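Local atomic coordinates of Two-component system sensor histidine kinase (Bacteroides thetaiotaomicron, PDB entry 3OTT), a protein that probably senses saccharides through its extracellular beta-propeller domains and relays the signal as a membrane-bound histidine kinase and transcription regulator. Residues 8-20 with 264-277. Sequence-based numbering, arbitrary orientation.
Sequences NYQQFDNIYLGAE and QHIIHDSRNIQSLT
The Phe12 ring takes Ile266 CG2 and the carbonyl oxygen of Gln274 at its edge. Ile266 CG2 lies 4.0 Å from Phe12 CE2. Leu276 reaches the same ring obliquely with its backbone N, 3.6 Å from Phe12 CD2. In one of its two conformers Gln264 brings NE2 to the edge of the Tyr9 ring. Ile266 CD1 sits obliquely to that ring, and its closest touch is on Tyr9 CB at 3.7 Å. Phe12 CG is anti to its own carbonyl carbon (chi1 -57°), which sets CG beside the backbone N and brings the ring edge to Gln274 O. Phe12 N donates to Gln274 O at 2.8 Å, so one oxygen both accepts the bond and borders the ring.

The segments belong to a beta-propeller. Strand 13-15 is an edge strand of a four-stranded antiparallel sheet, beside 300-303. The sheet also holds 292-296 and 281-286, so the start of the chain completes a blade built from much later sequence, the usual propeller closure. Residues 267-277 form most of the link from the preceding blade, which ends with strand 264-266, to this one. Two type I turns shape the link, with Asx turns at Asp269 and Asn272.

Asn14 points its amide into the second turn. Asn14 ND2 donates to Ser275 O at 2.9 Å, nearly straight at 167°, and the acceptor lies in the amide plane. Its OD1 bonds to Ser301 OG, so both ends of the amide are held and its rotation is fixed. Further along, Tyr16 OH and Thr277 OG1 share a hydrogen bond of 2.6 Å. Thr277 OG1 also bonds to Tyr298 O. Near the surface, Gln11 and Gln274 run side by side in the same direction, their NE2 atoms 3.8 Å apart.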
ATOM      1  N   ASN B   8      -4.086  13.603 -27.305  1.00 41.96           N
ATOM      2  CA  ASN B   8      -4.406  14.483 -28.481  1.00 41.62           C
ATOM      3  C   ASN B   8      -5.004  13.705 -29.674  1.00 39.92           C
ATOM      4  O   ASN B   8      -5.906  14.213 -30.378  1.00 39.59           O
ATOM      5  CB  ASN B   8      -3.174  15.297 -28.858  1.00 43.09           C
ATOM      6  CG  ASN B   8      -3.475  16.402 -29.852  1.00 47.55           C
ATOM      7  OD1 ASN B   8      -3.347  16.208 -31.072  1.00 52.87           O
ATOM      8  ND2 ASN B   8      -3.811  17.586 -29.343  1.00 50.74           N
ATOM      9  N   TYR B   9      -4.513  12.482 -29.881  1.00 37.51           N
ATOM     10  CA  TYR B   9      -5.160  11.494 -30.763  1.00 36.36           C
ATOM     11  C   TYR B   9      -5.161  11.861 -32.227  1.00 36.53           C
ATOM     12  O   TYR B   9      -6.011  11.400 -33.003  1.00 37.68           O
ATOM     13  CB  TYR B   9      -6.586  11.117 -30.275  1.00 34.93           C
ATOM     14  CG  TYR B   9      -6.538  10.562 -28.878  1.00 34.40           C
ATOM     15  CD1 TYR B   9      -5.865   9.356 -28.617  1.00 33.84           C
ATOM     16  CD2 TYR B   9      -7.127  11.242 -27.803  1.00 31.73           C
ATOM     17  CE1 TYR B   9      -5.775   8.829 -27.313  1.00 31.80           C
ATOM     18  CE2 TYR B   9      -7.031  10.737 -26.495  1.00 31.21           C
ATOM     19  CZ  TYR B   9      -6.352   9.523 -26.263  1.00 31.09           C
ATOM     20  OH  TYR B   9      -6.229   9.009 -25.000  1.00 27.07           O
ATOM     21  N   GLN B  10      -4.174  12.620 -32.648  1.00 36.50           N
ATOM     22  CA  GLN B  10      -4.206  13.066 -34.023  1.00 37.35           C
ATOM     23  C   GLN B  10      -3.236  12.253 -34.913  1.00 35.91           C
ATOM     24  O   GLN B  10      -3.347  12.284 -36.124  1.00 35.68           O
ATOM     25  CB  GLN B  10      -3.978  14.593 -34.094  1.00 38.93           C
ATOM     26  CG  GLN B  10      -4.875  15.367 -35.147  1.00 45.18           C
ATOM     27  CD  GLN B  10      -6.372  15.608 -34.755  1.00 49.08           C
ATOM     28  OE1 GLN B  10      -7.102  14.699 -34.301  1.00 49.87           O
ATOM     29  NE2 GLN B  10      -6.835  16.843 -34.990  1.00 48.75           N
ATOM     30  N   GLN B  11      -2.303  11.528 -34.302  1.00 33.16           N
ATOM     31  CA  GLN B  11      -1.354  10.716 -35.042  1.00 31.19           C
ATOM     32  C   GLN B  11      -1.047   9.450 -34.292  1.00 28.22           C
ATOM     33  O   GLN B  11      -0.960   9.470 -33.071  1.00 26.82           O
ATOM     34  CB  GLN B  11      -0.049  11.465 -35.324  1.00 33.21           C
ATOM     35  CG  GLN B  11       0.843  11.778 -34.116  1.00 37.21           C
ATOM     36  CD  GLN B  11       2.175  12.426 -34.559  1.00 43.27           C
ATOM     37  OE1 GLN B  11       2.296  13.646 -34.584  1.00 44.15           O
ATOM     38  NE2 GLN B  11       3.151  11.599 -34.961  1.00 44.45           N
ATOM     39  N   PHE B  12      -0.882   8.360 -35.034  1.00 24.51           N
ATOM     40  CA  PHE B  12      -0.604   7.073 -34.431  1.00 23.14           C
ATOM     41  C   PHE B  12       0.654   6.381 -35.007  1.00 21.75           C
ATOM     42  O   PHE B  12       1.085   6.680 -36.132  1.00 20.84           O
ATOM     43  CB  PHE B  12      -1.819   6.165 -34.608  1.00 22.17           C
ATOM     44  CG  PHE B  12      -3.075   6.737 -34.044  1.00 23.49           C
ATOM     45  CD1 PHE B  12      -3.446   6.458 -32.759  1.00 21.60           C
ATOM     46  CD2 PHE B  12      -3.866   7.607 -34.801  1.00 23.96           C
ATOM     47  CE1 PHE B  12      -4.613   7.006 -32.237  1.00 25.55           C
ATOM     48  CE2 PHE B  12      -5.033   8.163 -34.282  1.00 24.15           C
ATOM     49  CZ  PHE B  12      -5.416   7.864 -33.017  1.00 25.60           C
ATOM     50  N   ASP B  13       1.206   5.453 -34.236  1.00 19.27           N
ATOM     51  CA  ASP B  13       2.212   4.513 -34.750  1.00 17.92           C
ATOM     52  C   ASP B  13       1.432   3.252 -35.192  1.00 17.17           C
ATOM     53  O   ASP B  13       0.850   2.540 -34.342  1.00 15.53           O
ATOM     54  N   ASN B  14       1.369   2.989 -36.494  1.00 15.72           N
ATOM     55  CA  ASN B  14       0.573   1.861 -36.977  1.00 16.64           C
ATOM     56  C   ASN B  14       1.352   0.558 -37.181  1.00 17.23           C
ATOM     57  O   ASN B  14       2.368   0.523 -37.871  1.00 18.76           O
ATOM     58  CB  ASN B  14      -0.217   2.245 -38.199  1.00 15.26           C
ATOM     59  CG  ASN B  14      -1.260   3.337 -37.892  1.00 19.02           C
ATOM     60  OD1 ASN B  14      -1.720   3.507 -36.744  1.00 18.63           O
ATOM     61  ND2 ASN B  14      -1.635   4.069 -38.904  1.00 21.19           N
ATOM     62  N   ILE B  15       0.855  -0.504 -36.576  1.00 17.31           N
ATOM     63  CA  ILE B  15       1.542  -1.789 -36.503  1.00 18.82           C
ATOM     64  C   ILE B  15       0.669  -2.914 -37.158  1.00 19.08           C
ATOM     65  O   ILE B  15      -0.527  -3.045 -36.848  1.00 19.83           O
ATOM     66  CB  ILE B  15       1.816  -2.129 -34.992  1.00 18.17           C
ATOM     67  CG1 ILE B  15       2.757  -1.065 -34.356  1.00 17.76           C
ATOM     68  CG2 ILE B  15       2.283  -3.565 -34.872  1.00 16.72           C
ATOM     69  CD1 ILE B  15       2.545  -0.876 -32.856  1.00 17.29           C
ATOM     70  N   TYR B  16       1.263  -3.672 -38.065  1.00 18.79           N
ATOM     71  CA  TYR B  16       0.610  -4.744 -38.860  1.00 19.17           C
ATOM     72  C   TYR B  16       1.271  -6.076 -38.552  1.00 20.42           C
ATOM     73  O   TYR B  16       2.489  -6.169 -38.369  1.00 20.02           O
ATOM     74  CB  TYR B  16       0.725  -4.443 -40.370  1.00 19.29           C
ATOM     75  CG  TYR B  16       0.077  -3.110 -40.631  1.00 21.18           C
ATOM     76  CD1 TYR B  16      -1.321  -3.014 -40.663  1.00 17.51           C
ATOM     77  CD2 TYR B  16       0.837  -1.925 -40.705  1.00 19.15           C
ATOM     78  CE1 TYR B  16      -1.971  -1.787 -40.840  1.00 18.90           C
ATOM     79  CE2 TYR B  16       0.175  -0.661 -40.869  1.00 23.00           C
ATOM     80  CZ  TYR B  16      -1.266  -0.634 -40.940  1.00 22.28           C
ATOM     81  OH  TYR B  16      -1.988   0.535 -41.094  1.00 22.47           O
ATOM     82  N   LEU B  17       0.463  -7.115 -38.523  1.00 21.01           N
ATOM     83  CA  LEU B  17       0.915  -8.409 -38.103  1.00 21.82           C
ATOM     84  C   LEU B  17       1.267  -9.252 -39.317  1.00 24.28           C
ATOM     85  O   LEU B  17       0.722  -9.051 -40.399  1.00 25.95           O
ATOM     86  CB  LEU B  17      -0.180  -9.115 -37.291  1.00 19.60           C
ATOM     87  CG  LEU B  17      -0.703  -8.363 -36.071  1.00 19.82           C
ATOM     88  CD1 LEU B  17      -1.919  -9.065 -35.509  1.00 17.84           C
ATOM     89  CD2 LEU B  17       0.369  -8.165 -35.007  1.00 19.04           C
ATOM     90  N   GLY B  18       2.145 -10.231 -39.132  1.00 25.26           N
ATOM     91  CA  GLY B  18       2.451 -11.154 -40.230  1.00 28.53           C
ATOM     92  C   GLY B  18       1.390 -12.233 -40.325  1.00 29.77           C
ATOM     93  O   GLY B  18       0.315 -12.100 -39.732  1.00 29.74           O
ATOM     94  N   ALA B  19       1.695 -13.286 -41.074  1.00 30.89           N
ATOM     95  CA  ALA B  19       0.880 -14.487 -41.151  1.00 33.16           C
ATOM     96  C   ALA B  19      -0.607 -14.284 -41.540  1.00 34.24           C
ATOM     97  O   ALA B  19      -1.469 -15.019 -41.029  1.00 35.18           O
ATOM     98  CB  ALA B  19       1.001 -15.290 -39.803  1.00 32.66           C
ATOM     99  N   GLU B  20      -0.898 -13.312 -42.416  1.00 34.74           N
ATOM    100  CA  GLU B  20      -2.284 -12.905 -42.780  1.00 36.36           C
ATOM    101  C   GLU B  20      -3.278 -12.559 -41.631  1.00 33.91           C
ATOM    102  O   GLU B  20      -4.492 -12.388 -41.862  1.00 33.95           O
ATOM    103  CB  GLU B  20      -2.962 -13.872 -43.766  1.00 38.83           C
ATOM    104  CG  GLU B  20      -4.216 -13.219 -44.504  1.00 45.61           C
ATOM    105  CD  GLU B  20      -3.962 -12.767 -45.990  1.00 55.41           C
ATOM    106  OE1 GLU B  20      -3.002 -13.251 -46.660  1.00 57.59           O
ATOM    107  OE2 GLU B  20      -4.759 -11.928 -46.496  1.00 57.92           O
ATOM    108  N   GLN B 264     -14.284  14.267 -28.982  1.00 14.49           N
ATOM    109  CA  GLN B 264     -13.402  14.206 -30.130  0.50 16.72           C
ATOM    110  C   GLN B 264     -13.761  12.932 -30.869  1.00 16.71           C
ATOM    111  O   GLN B 264     -13.973  11.886 -30.248  1.00 18.53           O
ATOM    112  CB  GLN B 264     -11.931  14.119 -29.743  0.50 16.45           C
ATOM    113  CG  GLN B 264     -11.531  14.582 -28.381  0.50 17.43           C
ATOM    114  CD  GLN B 264     -10.017  14.528 -28.284  0.50 20.28           C
ATOM    115  OE1 GLN B 264      -9.341  14.452 -29.335  0.50 22.89           O
ATOM    116  NE2 GLN B 264      -9.470  14.564 -27.063  0.50 14.81           N
ATOM    117  N   HIS B 265     -13.840  12.993 -32.175  1.00 17.63           N
ATOM    118  CA  HIS B 265     -14.135  11.799 -32.937  1.00 17.63           C
ATOM    119  C   HIS B 265     -13.005  11.572 -33.961  1.00 18.11           C
ATOM    120  O   HIS B 265     -12.744  12.420 -34.839  1.00 17.62           O
ATOM    121  CB  HIS B 265     -15.456  11.987 -33.635  1.00 17.16           C
ATOM    122  CG  HIS B 265     -15.847  10.865 -34.537  1.00 19.91           C
ATOM    123  ND1 HIS B 265     -16.506  11.078 -35.722  1.00 21.52           N
ATOM    124  CD2 HIS B 265     -15.723   9.524 -34.416  1.00 20.68           C
ATOM    125  CE1 HIS B 265     -16.761   9.918 -36.303  1.00 23.00           C
ATOM    126  NE2 HIS B 265     -16.314   8.957 -35.522  1.00 17.83           N
ATOM    127  N   ILE B 266     -12.386  10.398 -33.846  1.00 17.75           N
ATOM    128  CA  ILE B 266     -11.219  10.055 -34.617  1.00 18.19           C
ATOM    129  C   ILE B 266     -11.465   8.913 -35.598  1.00 18.41           C
ATOM    130  O   ILE B 266     -11.881   7.852 -35.161  1.00 18.45           O
ATOM    131  CB  ILE B 266     -10.024   9.793 -33.683  1.00 17.37           C
ATOM    132  CG1 ILE B 266      -9.781  11.083 -32.887  1.00 15.71           C
ATOM    133  CG2 ILE B 266      -8.823   9.413 -34.509  1.00 14.67           C
ATOM    134  CD1 ILE B 266     -10.054  10.927 -31.519  1.00 20.02           C
ATOM    135  N   ILE B 267     -11.234   9.162 -36.896  1.00 18.28           N
ATOM    136  CA  ILE B 267     -11.453   8.166 -37.935  1.00 19.68           C
ATOM    137  C   ILE B 267     -10.255   8.044 -38.858  1.00 20.02           C
ATOM    138  O   ILE B 267      -9.373   8.902 -38.841  1.00 19.86           O
ATOM    139  CB  ILE B 267     -12.669   8.433 -38.864  1.00 19.60           C
ATOM    140  CG1 ILE B 267     -12.470   9.712 -39.683  1.00 21.54           C
ATOM    141  CG2 ILE B 267     -13.986   8.365 -38.078  1.00 23.17           C
ATOM    142  CD1 ILE B 267     -13.596  10.001 -40.727  1.00 22.65           C
ATOM    143  N   HIS B 268     -10.252   6.956 -39.642  1.00 19.93           N
ATOM    144  CA  HIS B 268      -9.227   6.636 -40.586  1.00 21.57           C
ATOM    145  C   HIS B 268      -9.202   7.669 -41.732  1.00 23.36           C
ATOM    146  O   HIS B 268     -10.223   8.235 -42.120  1.00 23.14           O
ATOM    147  CB  HIS B 268      -9.515   5.236 -41.089  1.00 21.70           C
ATOM    148  CG  HIS B 268      -8.638   4.786 -42.211  1.00 22.78           C
ATOM    149  ND1 HIS B 268      -7.311   4.430 -42.033  1.00 24.14           N
ATOM    150  CD2 HIS B 268      -8.907   4.609 -43.529  1.00 19.13           C
ATOM    151  CE1 HIS B 268      -6.793   4.067 -43.198  1.00 21.73           C
ATOM    152  NE2 HIS B 268      -7.738   4.174 -44.119  1.00 26.61           N
ATOM    153  N   ASP B 269      -8.013   7.933 -42.232  1.00 24.08           N
ATOM    154  CA  ASP B 269      -7.864   8.787 -43.393  1.00 26.54           C
ATOM    155  C   ASP B 269      -6.940   8.109 -44.428  1.00 26.91           C
ATOM    156  O   ASP B 269      -5.730   7.973 -44.200  1.00 26.46           O
ATOM    157  CB  ASP B 269      -7.351  10.153 -42.940  1.00 26.73           C
ATOM    158  CG  ASP B 269      -7.068  11.113 -44.092  1.00 30.40           C
ATOM    159  OD1 ASP B 269      -7.218  10.766 -45.305  1.00 32.92           O
ATOM    160  OD2 ASP B 269      -6.718  12.266 -43.745  1.00 34.98           O
ATOM    161  N   SER B 270      -7.513   7.680 -45.555  1.00 28.58           N
ATOM    162  CA  SER B 270      -6.749   6.862 -46.528  1.00 30.96           C
ATOM    163  C   SER B 270      -5.559   7.622 -47.061  1.00 32.10           C
ATOM    164  O   SER B 270      -4.593   7.030 -47.492  1.00 33.69           O
ATOM    165  CB  SER B 270      -7.603   6.359 -47.700  1.00 31.21           C
ATOM    166  OG  SER B 270      -8.255   7.429 -48.375  1.00 33.80           O
ATOM    167  N   ARG B 271      -5.613   8.944 -47.021  1.00 32.92           N
ATOM    168  CA  ARG B 271      -4.503   9.734 -47.533  1.00 33.79           C
ATOM    169  C   ARG B 271      -3.394   9.952 -46.482  1.00 32.49           C
ATOM    170  O   ARG B 271      -2.420  10.619 -46.753  1.00 31.44           O
ATOM    171  CB  ARG B 271      -5.008  11.091 -48.032  1.00 34.60           C
ATOM    172  CG  ARG B 271      -6.024  11.045 -49.168  1.00 39.59           C
ATOM    173  CD  ARG B 271      -6.783  12.409 -49.230  1.00 47.18           C
ATOM    174  NE  ARG B 271      -7.444  12.707 -50.513  1.00 54.53           N
ATOM    175  CZ  ARG B 271      -8.071  13.863 -50.795  1.00 57.85           C
ATOM    176  NH1 ARG B 271      -8.121  14.840 -49.886  1.00 58.65           N
ATOM    177  NH2 ARG B 271      -8.650  14.059 -51.986  1.00 57.74           N
ATOM    178  N   ASN B 272      -3.559   9.429 -45.272  1.00 30.86           N
ATOM    179  CA  ASN B 272      -2.589   9.732 -44.225  1.00 30.12           C
ATOM    180  C   ASN B 272      -2.275   8.532 -43.360  1.00 29.37           C
ATOM    181  O   ASN B 272      -3.108   8.031 -42.568  1.00 27.57           O
ATOM    182  CB  ASN B 272      -3.031  10.974 -43.420  1.00 29.91           C
ATOM    183  CG  ASN B 272      -2.325  11.103 -42.048  1.00 29.79           C
ATOM    184  OD1 ASN B 272      -1.210  10.644 -41.851  1.00 28.77           O
ATOM    185  ND2 ASN B 272      -3.019  11.706 -41.093  1.00 28.82           N
ATOM    186  N   ILE B 273      -1.047   8.071 -43.522  1.00 29.87           N
ATOM    187  CA  ILE B 273      -0.630   6.767 -42.982  1.00 28.52           C
ATOM    188  C   ILE B 273      -0.358   6.820 -41.511  1.00 27.94           C
ATOM    189  O   ILE B 273      -0.069   5.783 -40.882  1.00 28.00           O
ATOM    190  CB  ILE B 273       0.590   6.206 -43.744  1.00 29.96           C
ATOM    191  CG1 ILE B 273       1.804   7.154 -43.614  1.00 30.30           C
ATOM    192  CG2 ILE B 273       0.175   5.920 -45.213  1.00 29.95           C
ATOM    193  CD1 ILE B 273       3.209   6.473 -43.939  1.00 32.80           C
ATOM    194  N   GLN B 274      -0.479   8.012 -40.936  1.00 26.86           N
ATOM    195  CA  GLN B 274      -0.452   8.116 -39.494  1.00 26.41           C
ATOM    196  C   GLN B 274      -1.850   8.242 -38.868  1.00 24.64           C
ATOM    197  O   GLN B 274      -1.950   8.437 -37.669  1.00 25.09           O
ATOM    198  CB  GLN B 274       0.380   9.311 -39.045  1.00 27.10           C
ATOM    199  CG  GLN B 274       1.820   9.298 -39.405  1.00 32.68           C
ATOM    200  CD  GLN B 274       2.482  10.608 -38.978  1.00 39.98           C
ATOM    201  OE1 GLN B 274       1.878  11.691 -39.059  1.00 47.02           O
ATOM    202  NE2 GLN B 274       3.701  10.519 -38.510  1.00 41.28           N
ATOM    203  N   SER B 275      -2.923   8.207 -39.660  1.00 23.18           N
ATOM    204  CA  SER B 275      -4.258   8.255 -39.060  1.00 20.79           C
ATOM    205  C   SER B 275      -4.606   6.892 -38.519  1.00 20.18           C
ATOM    206  O   SER B 275      -3.875   5.912 -38.749  1.00 20.56           O
ATOM    207  CB  SER B 275      -5.330   8.684 -40.061  1.00 20.79           C
ATOM    208  OG  SER B 275      -5.497   7.659 -40.997  1.00 18.90           O
ATOM    209  N   LEU B 276      -5.708   6.833 -37.782  1.00 18.82           N
ATOM    210  CA  LEU B 276      -6.199   5.593 -37.209  1.00 17.62           C
ATOM    211  C   LEU B 276      -6.197   4.598 -38.341  1.00 17.18           C
ATOM    212  O   LEU B 276      -6.689   4.919 -39.402  1.00 17.61           O
ATOM    213  CB  LEU B 276      -7.632   5.769 -36.725  1.00 16.25           C
ATOM    214  CG  LEU B 276      -8.355   4.522 -36.255  1.00 14.89           C
ATOM    215  CD1 LEU B 276      -7.703   3.954 -35.060  1.00 10.69           C
ATOM    216  CD2 LEU B 276      -9.890   4.873 -35.981  1.00 13.57           C
ATOM    217  N   THR B 277      -5.668   3.404 -38.090  1.00 16.41           N
ATOM    218  CA  THR B 277      -5.450   2.393 -39.151  1.00 16.55           C
ATOM    219  C   THR B 277      -6.766   1.853 -39.732  1.00 16.94           C
ATOM    220  O   THR B 277      -6.882   1.641 -40.937  1.00 17.18           O
ATOM    221  CB  THR B 277      -4.582   1.200 -38.621  1.00 16.22           C
ATOM    222  OG1 THR B 277      -4.184   0.394 -39.716  1.00 18.40           O
ATOM    223  CG2 THR B 277      -5.333   0.310 -37.623  1.00 13.81           C
TER